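Local coordinates for protein D-aminoacyl-tRNA deacylase 1 (Homo sapiens, PDB 2OKV) that deacylates mischarged D-aminoacyl-tRNAs and glycyl-tRNA(Ala), acting as a homodimeric editing enzyme, and may also take part in DNA replication, at residues B[40-45]-B[103-108]; B[81-86]-B[93-98]; B[97-102]-B[125-130]; B[112-115]-B[121-124]. All blocks are in the same frame, centred on the assembly; numbering follows the deposited sequence.

Contact 1: residues B[40-45]-B[103-108]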
loop_
_atom_site.group_PDB
_atom_site.type_symbol
_atom_site.label_atom_id
_atom_site.label_comp_id
_atom_site.label_asym_id
_atom_site.label_seq_id
_atom_site.Cartn_x
_atom_site.Cartn_y
_atom_site.Cartn_z
ATOM N N LYS B 40 -10.841 10.638 18.591
ATOM C CA LYS B 40 -10.263 9.414 19.159
ATOM C C LYS B 40 -9.444 8.618 18.128
ATOM O O LYS B 40 -8.289 8.232 18.368
ATOM C CB LYS B 40 -11.382 8.553 19.760
ATOM C CG LYS B 40 -10.902 7.345 20.554
ATOM C CD LYS B 40 -12.065 6.621 21.204
ATOM C CE LYS B 40 -11.652 5.246 21.659
ATOM N NZ LYS B 40 -12.758 4.590 22.400
ATOM N N GLU B 41 -10.023 8.375 16.962
ATOM C CA GLU B 41 -9.323 7.600 15.934
ATOM C C GLU B 41 -8.135 8.383 15.382
ATOM O O GLU B 41 -7.066 7.818 15.145
ATOM C CB GLU B 41 -10.293 7.250 14.823
ATOM C CG GLU B 41 -11.751 7.405 15.293
ATOM C CD GLU B 41 -12.412 6.100 15.479
ATOM O OE1 GLU B 41 -12.224 5.270 14.575
ATOM O OE2 GLU B 41 -13.118 5.895 16.496
ATOM N N LEU B 42 -8.322 9.687 15.199
ATOM C CA LEU B 42 -7.241 10.574 14.766
ATOM C C LEU B 42 -6.034 10.410 15.697
ATOM O O LEU B 42 -4.936 10.118 15.231
ATOM C CB LEU B 42 -7.728 12.027 14.771
ATOM C CG LEU B 42 -6.848 13.169 14.253
ATOM C CD1 LEU B 42 -7.729 14.389 13.991
ATOM C CD2 LEU B 42 -5.718 13.517 15.246
ATOM N N GLU B 43 -6.256 10.590 17.000
ATOM C CA GLU B 43 -5.184 10.479 18.011
ATOM C C GLU B 43 -4.586 9.075 18.107
ATOM O O GLU B 43 -3.363 8.914 18.228
ATOM C CB GLU B 43 -5.679 10.974 19.374
ATOM C CG GLU B 43 -5.947 12.481 19.342
ATOM C CD GLU B 43 -6.360 13.098 20.667
ATOM O OE1 GLU B 43 -6.211 12.437 21.717
ATOM O OE2 GLU B 43 -6.823 14.273 20.659
ATOM N N HIS B 44 -5.447 8.067 18.028
ATOM C CA HIS B 44 -4.992 6.668 18.058
ATOM C C HIS B 44 -4.148 6.294 16.837
ATOM O O HIS B 44 -3.121 5.626 16.967
ATOM C CB HIS B 44 -6.186 5.724 18.214
ATOM C CG HIS B 44 -6.707 5.624 19.619
ATOM N ND1 HIS B 44 -6.997 6.728 20.395
ATOM C CD2 HIS B 44 -7.004 4.545 20.380
ATOM C CE1 HIS B 44 -7.445 6.333 21.573
ATOM N NE2 HIS B 44 -7.462 5.013 21.589
ATOM N N MET B 45 -4.562 6.737 15.654
ATOM C CA MET B 45 -3.803 6.458 14.433
ATOM C C MET B 45 -2.431 7.150 14.423
ATOM O O MET B 45 -1.432 6.537 14.038
ATOM C CB MET B 45 -4.605 6.825 13.180
ATOM C CG MET B 45 -3.924 6.473 11.844
ATOM S SD MET B 45 -3.538 4.713 11.659
ATOM C CE MET B 45 -5.119 4.013 11.187
ATOM N N GLU B 103 -10.933 17.313 4.343
ATOM C CA GLU B 103 -9.747 18.172 4.277
ATOM C C GLU B 103 -9.400 18.734 5.656
ATOM O O GLU B 103 -8.249 18.677 6.079
ATOM C CB GLU B 103 -9.880 19.319 3.263
ATOM C CG GLU B 103 -8.525 20.025 3.105
ATOM C CD GLU B 103 -8.364 20.802 1.817
ATOM O OE1 GLU B 103 -9.375 21.237 1.232
ATOM O OE2 GLU B 103 -7.198 20.975 1.400
ATOM N N GLY B 104 -10.405 19.271 6.347
ATOM C CA GLY B 104 -10.231 19.709 7.730
ATOM C C GLY B 104 -9.739 18.620 8.662
ATOM O O GLY B 104 -8.817 18.837 9.463
ATOM N N PHE B 105 -10.345 17.437 8.573
ATOM C CA PHE B 105 -9.921 16.309 9.413
ATOM C C PHE B 105 -8.457 15.937 9.133
ATOM O O PHE B 105 -7.650 15.807 10.067
ATOM C CB PHE B 105 -10.837 15.102 9.197
ATOM C CG PHE B 105 -10.630 13.989 10.197
ATOM C CD1 PHE B 105 -11.613 13.689 11.126
ATOM C CD2 PHE B 105 -9.450 13.236 10.205
ATOM C CE1 PHE B 105 -11.427 12.671 12.055
ATOM C CE2 PHE B 105 -9.252 12.215 11.140
ATOM C CZ PHE B 105 -10.244 11.936 12.064
ATOM N N TYR B 106 -8.127 15.773 7.851
ATOM C CA TYR B 106 -6.760 15.502 7.401
ATOM C C TYR B 106 -5.759 16.544 7.923
ATOM O O TYR B 106 -4.705 16.189 8.477
ATOM C CB TYR B 106 -6.705 15.431 5.857
ATOM C CG TYR B 106 -5.342 15.044 5.349
ATOM C CD1 TYR B 106 -4.871 13.743 5.547
ATOM C CD2 TYR B 106 -4.513 15.959 4.684
ATOM C CE1 TYR B 106 -3.630 13.349 5.116
ATOM C CE2 TYR B 106 -3.211 15.555 4.252
ATOM C CZ TYR B 106 -2.803 14.244 4.482
ATOM O OH TYR B 106 -1.553 13.764 4.106
ATOM N N ASN B 107 -6.084 17.826 7.739
ATOM C CA ASN B 107 -5.214 18.882 8.233
ATOM C C ASN B 107 -4.990 18.767 9.748
ATOM O O ASN B 107 -3.851 18.835 10.198
ATOM C CB ASN B 107 -5.725 20.254 7.825
ATOM C CG ASN B 107 -5.485 20.543 6.357
ATOM O OD1 ASN B 107 -4.603 19.943 5.728
ATOM N ND2 ASN B 107 -6.267 21.454 5.800
ATOM N N SER B 108 -6.059 18.546 10.513
ATOM C CA SER B 108 -5.944 18.353 11.967
ATOM C C SER B 108 -5.069 17.132 12.306
ATOM O O SER B 108 -4.267 17.160 13.265
ATOM C CB SER B 108 -7.320 18.212 12.620
ATOM O OG SER B 108 -8.067 19.424 12.540
#

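Contact 2: residues B[81-86]-B[93-98]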
loop_
_atom_site.group_PDB
_atom_site.type_symbol
_atom_site.label_atom_id
_atom_site.label_comp_id
_atom_site.label_asym_id
_atom_site.label_seq_id
_atom_site.Cartn_x
_atom_site.Cartn_y
_atom_site.Cartn_z
ATOM N N THR B 81 -9.579 6.007 -1.078
ATOM C CA THR B 81 -9.872 4.696 -1.712
ATOM C C THR B 81 -9.750 3.509 -0.760
ATOM O O THR B 81 -10.324 2.432 -1.008
ATOM C CB THR B 81 -9.008 4.424 -2.979
ATOM O OG1 THR B 81 -7.622 4.501 -2.649
ATOM C CG2 THR B 81 -9.306 5.449 -4.072
ATOM N N LEU B 82 -8.991 3.695 0.314
ATOM C CA LEU B 82 -8.865 2.668 1.342
ATOM C C LEU B 82 -10.185 2.404 2.078
ATOM O O LEU B 82 -10.370 1.334 2.652
ATOM C CB LEU B 82 -7.757 3.026 2.329
ATOM C CG LEU B 82 -6.344 3.097 1.763
ATOM C CD1 LEU B 82 -5.428 3.597 2.843
ATOM C CD2 LEU B 82 -5.891 1.734 1.278
ATOM N N GLN B 83 -11.100 3.375 2.034
ATOM C CA GLN B 83 -12.460 3.226 2.579
ATOM C C GLN B 83 -13.437 2.701 1.516
ATOM O O GLN B 83 -14.516 3.259 1.305
ATOM C CB GLN B 83 -12.950 4.562 3.156
ATOM C CG GLN B 83 -12.159 5.053 4.371
ATOM C CD GLN B 83 -12.284 4.117 5.572
ATOM O OE1 GLN B 83 -11.361 3.993 6.374
ATOM N NE2 GLN B 83 -13.431 3.465 5.702
ATOM N N CYS B 84 -13.046 1.616 0.858
ATOM C CA CYS B 84 -13.785 1.067 -0.267
ATOM C C CYS B 84 -14.581 -0.175 0.130
ATOM O O CYS B 84 -14.091 -1.021 0.890
ATOM C CB CYS B 84 -12.807 0.727 -1.399
ATOM S SG CYS B 84 -13.382 -0.499 -2.588
ATOM N N VAL B 85 -15.803 -0.277 -0.390
ATOM C CA VAL B 85 -16.599 -1.492 -0.266
ATOM C C VAL B 85 -16.685 -2.186 -1.633
ATOM O O VAL B 85 -16.982 -1.547 -2.649
ATOM C CB VAL B 85 -18.007 -1.230 0.364
ATOM C CG1 VAL B 85 -18.731 -0.083 -0.328
ATOM C CG2 VAL B 85 -18.862 -2.496 0.350
ATOM N N LEU B 86 -16.420 -3.492 -1.637
ATOM C CA LEU B 86 -16.279 -4.260 -2.866
ATOM C C LEU B 86 -17.445 -5.167 -3.204
ATOM O O LEU B 86 -17.264 -6.378 -3.371
ATOM N N PHE B 93 -17.558 4.268 -2.496
ATOM C CA PHE B 93 -16.812 5.000 -1.468
ATOM C C PHE B 93 -17.687 5.674 -0.414
ATOM O O PHE B 93 -17.256 6.642 0.219
ATOM C CB PHE B 93 -15.857 6.015 -2.117
ATOM C CG PHE B 93 -14.920 5.402 -3.116
ATOM C CD1 PHE B 93 -15.168 5.522 -4.484
ATOM C CD2 PHE B 93 -13.806 4.677 -2.694
ATOM C CE1 PHE B 93 -14.313 4.943 -5.416
ATOM C CE2 PHE B 93 -12.945 4.089 -3.624
ATOM C CZ PHE B 93 -13.205 4.226 -4.991
ATOM N N HIS B 94 -18.894 5.144 -0.209
ATOM C CA HIS B 94 -19.875 5.742 0.706
ATOM C C HIS B 94 -19.400 5.822 2.158
ATOM O O HIS B 94 -19.923 6.622 2.937
ATOM C CB HIS B 94 -21.211 4.989 0.646
ATOM C CG HIS B 94 -21.234 3.731 1.460
ATOM N ND1 HIS B 94 -20.950 2.491 0.925
ATOM C CD2 HIS B 94 -21.495 3.522 2.773
ATOM C CE1 HIS B 94 -21.040 1.573 1.873
ATOM N NE2 HIS B 94 -21.372 2.173 3.003
ATOM N N LEU B 95 -18.436 4.977 2.521
ATOM C CA LEU B 95 -17.903 4.945 3.882
ATOM C C LEU B 95 -16.798 5.985 4.089
ATOM O O LEU B 95 -16.471 6.335 5.226
ATOM C CB LEU B 95 -17.387 3.546 4.246
ATOM C CG LEU B 95 -17.866 2.919 5.570
ATOM C CD1 LEU B 95 -17.969 3.932 6.729
ATOM C CD2 LEU B 95 -19.210 2.214 5.387
ATOM N N ALA B 96 -16.218 6.465 2.992
ATOM C CA ALA B 96 -15.214 7.523 3.076
ATOM C C ALA B 96 -15.876 8.846 3.479
ATOM O O ALA B 96 -17.013 9.128 3.080
ATOM C CB ALA B 96 -14.483 7.668 1.762
ATOM N N MET B 97 -15.165 9.640 4.280
ATOM C CA MET B 97 -15.633 10.980 4.644
ATOM C C MET B 97 -15.562 11.911 3.424
ATOM O O MET B 97 -14.521 11.962 2.760
ATOM C CB MET B 97 -14.797 11.541 5.802
ATOM C CG MET B 97 -15.303 12.866 6.397
ATOM S SD MET B 97 -14.156 13.466 7.659
ATOM C CE MET B 97 -14.532 12.400 9.055
ATOM N N PRO B 98 -16.669 12.630 3.116
ATOM C CA PRO B 98 -16.693 13.627 2.036
ATOM C C PRO B 98 -15.579 14.675 2.159
ATOM O O PRO B 98 -15.237 15.097 3.272
ATOM C CB PRO B 98 -18.068 14.293 2.184
ATOM C CG PRO B 98 -18.627 13.816 3.482
ATOM C CD PRO B 98 -17.983 12.503 3.770
HETATM O O HOH W 1 -17.138 2.772 0.961
#

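Contact 3: residues B[97-102]-B[125-130]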
loop_
_atom_site.group_PDB
_atom_site.type_symbol
_atom_site.label_atom_id
_atom_site.label_comp_id
_atom_site.label_asym_id
_atom_site.label_seq_id
_atom_site.Cartn_x
_atom_site.Cartn_y
_atom_site.Cartn_z
ATOM N N MET B 97 -15.165 9.640 4.280
ATOM C CA MET B 97 -15.633 10.980 4.644
ATOM C C MET B 97 -15.562 11.911 3.424
ATOM O O MET B 97 -14.521 11.962 2.760
ATOM C CB MET B 97 -14.797 11.541 5.802
ATOM C CG MET B 97 -15.303 12.866 6.397
ATOM S SD MET B 97 -14.156 13.466 7.659
ATOM C CE MET B 97 -14.532 12.400 9.055
ATOM N N PRO B 98 -16.669 12.630 3.116
ATOM C CA PRO B 98 -16.693 13.627 2.036
ATOM C C PRO B 98 -15.579 14.675 2.159
ATOM O O PRO B 98 -15.237 15.097 3.272
ATOM C CB PRO B 98 -18.068 14.293 2.184
ATOM C CG PRO B 98 -18.627 13.816 3.482
ATOM C CD PRO B 98 -17.983 12.503 3.770
ATOM N N THR B 99 -15.039 15.092 1.014
ATOM C CA THR B 99 -13.852 15.966 0.951
ATOM C C THR B 99 -13.926 17.310 1.698
ATOM O O THR B 99 -12.896 17.834 2.123
ATOM C CB THR B 99 -13.417 16.214 -0.510
ATOM O OG1 THR B 99 -14.556 16.587 -1.287
ATOM C CG2 THR B 99 -12.796 14.953 -1.103
ATOM N N GLU B 100 -15.127 17.863 1.851
ATOM C CA GLU B 100 -15.313 19.134 2.563
ATOM C C GLU B 100 -14.885 19.005 4.035
ATOM O O GLU B 100 -14.091 19.821 4.544
ATOM C CB GLU B 100 -16.765 19.604 2.464
ATOM C CG GLU B 100 -17.202 20.056 1.066
ATOM C CD GLU B 100 -17.788 18.933 0.201
ATOM O OE1 GLU B 100 -18.788 19.202 -0.508
ATOM O OE2 GLU B 100 -17.258 17.795 0.224
ATOM N N GLN B 101 -15.388 17.962 4.702
ATOM C CA GLN B 101 -14.994 17.683 6.076
ATOM C C GLN B 101 -13.638 16.995 6.127
ATOM O O GLN B 101 -12.845 17.267 7.036
ATOM C CB GLN B 101 -16.041 16.838 6.807
ATOM C CG GLN B 101 -15.783 16.741 8.320
ATOM C CD GLN B 101 -16.583 15.639 9.011
ATOM O OE1 GLN B 101 -17.598 15.168 8.492
ATOM N NE2 GLN B 101 -16.127 15.229 10.195
ATOM N N ALA B 102 -13.383 16.105 5.163
ATOM C CA ALA B 102 -12.148 15.326 5.139
ATOM C C ALA B 102 -10.897 16.196 5.076
ATOM O O ALA B 102 -9.910 15.848 5.685
ATOM C CB ALA B 102 -12.140 14.287 3.990
ATOM N N GLY B 125 1.344 15.380 0.811
ATOM C CA GLY B 125 0.995 15.586 -0.586
ATOM C C GLY B 125 0.234 16.892 -0.700
ATOM O O GLY B 125 0.394 17.793 0.135
ATOM N N LYS B 126 -0.611 16.992 -1.726
ATOM C CA LYS B 126 -1.505 18.137 -1.896
ATOM C C LYS B 126 -2.935 17.600 -1.933
ATOM O O LYS B 126 -3.364 17.030 -2.938
ATOM C CB LYS B 126 -1.164 18.935 -3.172
ATOM C CG LYS B 126 -2.016 20.201 -3.349
ATOM C CD LYS B 126 -1.426 21.263 -4.322
ATOM C CE LYS B 126 -0.929 20.681 -5.650
ATOM N NZ LYS B 126 -0.442 21.743 -6.623
ATOM N N PHE B 127 -3.652 17.780 -0.823
ATOM C CA PHE B 127 -4.972 17.152 -0.601
ATOM C C PHE B 127 -5.928 16.993 -1.809
ATOM O O PHE B 127 -6.452 15.916 -2.038
ATOM C CB PHE B 127 -5.725 17.811 0.565
ATOM C CG PHE B 127 -7.005 17.102 0.919
ATOM C CD1 PHE B 127 -7.002 16.058 1.842
ATOM C CD2 PHE B 127 -8.204 17.456 0.306
ATOM C CE1 PHE B 127 -8.165 15.375 2.153
ATOM C CE2 PHE B 127 -9.390 16.780 0.615
ATOM C CZ PHE B 127 -9.369 15.740 1.544
ATOM N N GLY B 128 -6.183 18.023 -2.574
ATOM C CA GLY B 128 -7.199 17.826 -3.633
ATOM C C GLY B 128 -6.707 17.276 -4.971
ATOM O O GLY B 128 -7.508 17.003 -5.882
ATOM N N ALA B 129 -5.393 17.110 -5.085
ATOM C CA ALA B 129 -4.737 17.141 -6.389
ATOM C C ALA B 129 -4.519 15.766 -6.974
ATOM O O ALA B 129 -4.503 14.772 -6.265
ATOM C CB ALA B 129 -3.403 17.887 -6.284
ATOM N N TYR B 130 -4.347 15.723 -8.284
ATOM C CA TYR B 130 -3.967 14.498 -8.953
ATOM C C TYR B 130 -2.448 14.378 -8.852
ATOM O O TYR B 130 -1.702 15.111 -9.513
ATOM C CB TYR B 130 -4.466 14.519 -10.394
ATOM C CG TYR B 130 -4.104 13.327 -11.245
ATOM C CD1 TYR B 130 -3.886 12.066 -10.686
ATOM C CD2 TYR B 130 -4.022 13.452 -12.629
ATOM C CE1 TYR B 130 -3.566 10.976 -11.475
ATOM C CE2 TYR B 130 -3.693 12.357 -13.433
ATOM C CZ TYR B 130 -3.480 11.126 -12.843
ATOM O OH TYR B 130 -3.160 10.051 -13.630
#

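Contact 4: residues B[112-115]-B[121-124]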
loop_
_atom_site.group_PDB
_atom_site.type_symbol
_atom_site.label_atom_id
_atom_site.label_comp_id
_atom_site.label_asym_id
_atom_site.label_seq_id
_atom_site.Cartn_x
_atom_site.Cartn_y
_atom_site.Cartn_z
ATOM N N GLN B 112 -1.562 17.005 14.472
ATOM C CA GLN B 112 -1.305 16.180 15.675
ATOM C C GLN B 112 0.001 15.407 15.500
ATOM O O GLN B 112 0.786 15.282 16.434
ATOM C CB GLN B 112 -2.438 15.180 15.993
ATOM C CG GLN B 112 -3.001 15.186 17.473
ATOM C CD GLN B 112 -2.022 14.796 18.599
ATOM O OE1 GLN B 112 -0.964 15.407 18.769
ATOM N NE2 GLN B 112 -2.416 13.806 19.415
ATOM N N LEU B 113 0.200 14.874 14.297
ATOM C CA LEU B 113 1.428 14.188 13.925
ATOM C C LEU B 113 2.658 15.062 14.135
ATOM O O LEU B 113 3.639 14.617 14.729
ATOM C CB LEU B 113 1.376 13.767 12.455
ATOM C CG LEU B 113 1.319 12.324 11.948
ATOM C CD1 LEU B 113 1.818 12.317 10.517
ATOM C CD2 LEU B 113 2.086 11.301 12.769
ATOM N N ARG B 114 2.609 16.291 13.619
ATOM C CA ARG B 114 3.704 17.248 13.784
ATOM C C ARG B 114 3.966 17.645 15.237
ATOM O O ARG B 114 5.125 17.754 15.648
ATOM C CB ARG B 114 3.457 18.508 12.971
ATOM C CG ARG B 114 3.406 18.296 11.480
ATOM C CD ARG B 114 3.514 19.666 10.820
ATOM N NE ARG B 114 2.516 19.888 9.783
ATOM C CZ ARG B 114 2.675 19.586 8.500
ATOM N NH1 ARG B 114 3.804 19.019 8.071
ATOM N NH2 ARG B 114 1.695 19.845 7.649
ATOM N N LYS B 115 2.913 17.876 16.013
ATOM C CA LYS B 115 3.117 18.280 17.400
ATOM C C LYS B 115 3.596 17.134 18.304
ATOM O O LYS B 115 4.274 17.379 19.307
ATOM C CB LYS B 115 1.891 19.004 17.966
ATOM C CG LYS B 115 0.891 18.161 18.745
ATOM C CD LYS B 115 -0.052 19.094 19.505
ATOM C CE LYS B 115 -1.432 18.487 19.726
ATOM N NZ LYS B 115 -2.422 19.599 19.933
ATOM N N LEU B 121 10.084 16.951 9.935
ATOM C CA LEU B 121 10.240 15.589 9.427
ATOM C C LEU B 121 8.938 14.993 8.897
ATOM O O LEU B 121 8.886 13.816 8.506
ATOM C CB LEU B 121 10.827 14.696 10.527
ATOM C CG LEU B 121 12.156 15.155 11.132
ATOM C CD1 LEU B 121 12.504 14.282 12.332
ATOM C CD2 LEU B 121 13.275 15.111 10.087
ATOM N N ILE B 122 7.887 15.802 8.892
ATOM C CA ILE B 122 6.574 15.391 8.377
ATOM C C ILE B 122 6.291 16.178 7.102
ATOM O O ILE B 122 6.256 17.409 7.132
ATOM C CB ILE B 122 5.411 15.670 9.407
ATOM C CG1 ILE B 122 5.701 15.077 10.808
ATOM C CG2 ILE B 122 4.038 15.272 8.830
ATOM C CD1 ILE B 122 5.618 13.619 10.927
ATOM N N LYS B 123 6.097 15.449 6.000
ATOM C CA LYS B 123 5.753 16.010 4.691
ATOM C C LYS B 123 4.384 15.511 4.213
ATOM O O LYS B 123 3.915 14.437 4.607
ATOM C CB LYS B 123 6.825 15.635 3.650
ATOM C CG LYS B 123 8.073 16.526 3.632
ATOM C CD LYS B 123 8.975 16.335 4.853
ATOM C CE LYS B 123 10.161 17.314 4.854
ATOM N NZ LYS B 123 11.205 16.868 3.873
ATOM N N ASP B 124 3.764 16.292 3.335
ATOM C CA ASP B 124 2.412 16.041 2.887
ATOM C C ASP B 124 2.370 16.022 1.359
ATOM O O ASP B 124 3.240 16.598 0.685
ATOM C CB ASP B 124 1.505 17.160 3.440
ATOM C CG ASP B 124 0.019 16.943 3.151
ATOM O OD1 ASP B 124 -0.423 15.800 2.865
ATOM O OD2 ASP B 124 -0.713 17.940 3.229
#

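Contact 1: residues B[40-45]-B[103-108]
Leu42 and Phe105 join two helices of the D-aminoacyl-tRNA deacylase fold, helix 39-51 and helix 99-116; the nearest CA pair of the two segments is Leu42 CA with Phe105 CA, 8.3 Å apart. The leucine can be followed outward from its root. Its CB is already at the ring, 3.7 Å from Phe105 CZ, and its CG lies 4.0 Å from Phe105 CE2. With CG anti to the backbone N (chi1 -175°), the branch runs along the ring and CD1 comes over one face. The evidence for a CH-pi contact is the position of this methyl: Leu42 CD1 is 4.2 Å from the centroid of the Phe105 ring and only 23° off the ring normal, displaced toward the rim. The same methyl reaches Ser108 CB at 4.1 Å, one helical turn further on. The other methyl, Leu42 CD2, goes on along helix 99-116 to Gln112 CB at 3.8 Å. The leucine and the phenylalanine run antiparallel to each other, overlapping through Leu42 CB, CG and CD1 and the outer ring atoms CE2 and CZ. Phe109 adds to the seam by touching both Leu42 and Met45, while Phe105 also leans on Met1 in a neighbouring loop. All the touches between the two segments are apolar, and the nearby polar group is satisfied within its own helix. There Gly104 O takes two donors from opposite faces of its carbonyl plane, Ser108 N at 3.0 Å and Ser108 OG at 3.2 Å.

Contact 2: residues B[81-86]-B[93-98]
The ring of Phe93 lies against Thr81 and Cys84, and its contacts across the segments come in obliquely: Phe93 CE2 is 3.7 Å from Thr81 CA and 4.0 Å from Cys84 CB. Phe80 adds an edge-to-face ring contact, and Trp63 of the second subunit meets Phe93 with the planes at about 55°, so this ring also belongs to the dimer interface. The second flat group, the His94 imidazole, has Leu95 CB of its own segment over one face, while Val85 CG1 approaches obliquely to 3.6 Å from His94 CE1, the two side chains crossing at about a right angle. His94 CG sits between the backbone N and the carbonyl carbon (chi1 81°), which brings the ring back toward Val85. In the middle of the contact Gln83 CB meets Ala96 CB at 3.7 Å. Residues 93-96 form a type I turn, closed by Ala96 N to Phe93 O. One water joins the two loops: it donates to Gln83 O at 2.7 Å and accepts from Leu95 N at 3.0 Å. Thr81 and Leu82 end the SQxTL signature of this family, and the side chain of Thr81 is about 11 Å from the bound magnesium ion. Its OG1 is hydrogen-bonded to Thr142 O of the second subunit. The chemistry is therefore divided: apolar packing and one bridging water connect the loops, whereas the hydroxyl of Thr81 serves the union of the two subunits.

Contact 3: residues B[97-102]-B[125-130]
Two torsions of Phe127 bring its ring to Thr99 and Ala102: chi1 of -174° places CG opposite the backbone N and extends the side chain from its loop, and chi2 of 89° turns the ring about the CB-CG bond until its plane stands nearly perpendicular to the plane of CA, CB and CG. The residue occupies the second position of a type I turn, Lys126 to Ala129, whose closing bond from Ala129 N to Lys126 O measures 3.0 Å, so the turn presents the phenylalanine to the first turn of helix 99-116. The far end of the ring makes the contact. Phe127 CZ is 4.0 Å from Ala102 CB and 3.9 Å from Ala102 C, and Phe127 CE2 is 4.0 Å from Thr99 O; both backbone groups approach the ring obliquely. Thr99 adds a looser touch through its CB, 4.2 Å from Phe127 CE2. The helical turn being touched is regular: Pro98 stands at the N-cap, and Ala102 N bonds to Pro98 O at 2.8 Å. Glu103, next on the helix, also lies against the ring. Further along the same loop, Tyr130 OH is hydrogen-bonded to Asp138 OD1 of the second subunit, and its side chain packs on Gly139 there, which by comparison with relatives probably belongs to the Gly-cisPro motif that rejects L-amino acids. Between the two segments themselves a modest 122 Å² is buried. The contact is dispersive, an aromatic tip against a methyl and peptide backbone, which implies that shape rather than directional bonding sets the ring's place on the helix.

Contact 4: residues B[112-115]-B[121-124]
Next to the contact of Leu113 and Arg114 with Ile122, a hydrogen bond between Asp124 OD1 and Tyr106 OH ties the end of strand 122-124 back to helix 99-116. The closest polar approach between the segments is of another kind. Arg114 NH1 comes to 3.1 Å from Ile122 O, and that oxygen lies at the guanidinium edge and in its plane, but the angle is too poor for a hydrogen bond. The arginine gets there by a bend in its chain at chi3 (-132°). On the way its aliphatic part runs slantwise across the isoleucine: Arg114 CG is 3.9 Å from Ile122 CB, and further out Arg114 NH1 is 3.8 Å from Ile122 CG2. Leu113 approaches the same residue from the previous helical position, its CD1 being 4.0 Å from Ile122 CD1 and 4.1 Å from Ile122 CG2. Ile122 thus meets two consecutive helix residues, one apolar and one with a charged end. Asp124 OD2 lies 5.4 Å from Arg114 NH2, a separation at which opposite charges may attract but do not touch. Strand 73-78, helix 99-116 and the parallel strand 122-124 make a beta-alpha-beta crossover, and this contact packs the end of the helix on the second strand. Leu113 also reaches Cys76 on strand 73-78 and Val46 and Leu50 on helix 39-51, while Lys123 turns to the other side of its strand, toward Ser21 and Ile23 of strand 18-23.

From the N terminus, the first segment met is 40-45, and contact 1 closes a long loop when helix 99-116 returns to it at 103-108. Contact 2 is nested inside that loop, fastening the excursion between strand 73-78 and the helix. Contact 3 starts at 97-102, sharing Met97 and Pro98 with contact 2, and runs to 125-130, so it crosses contact 1. Contact 4 follows contact 1 in series and is nested inside contact 3. Helix 99-116 carries contacts 1, 3 and 4, tying together helix 39-51, the edge strand 122-124 and the loop beyond it. Contacts 2 and 3 also have residues that meet the second subunit.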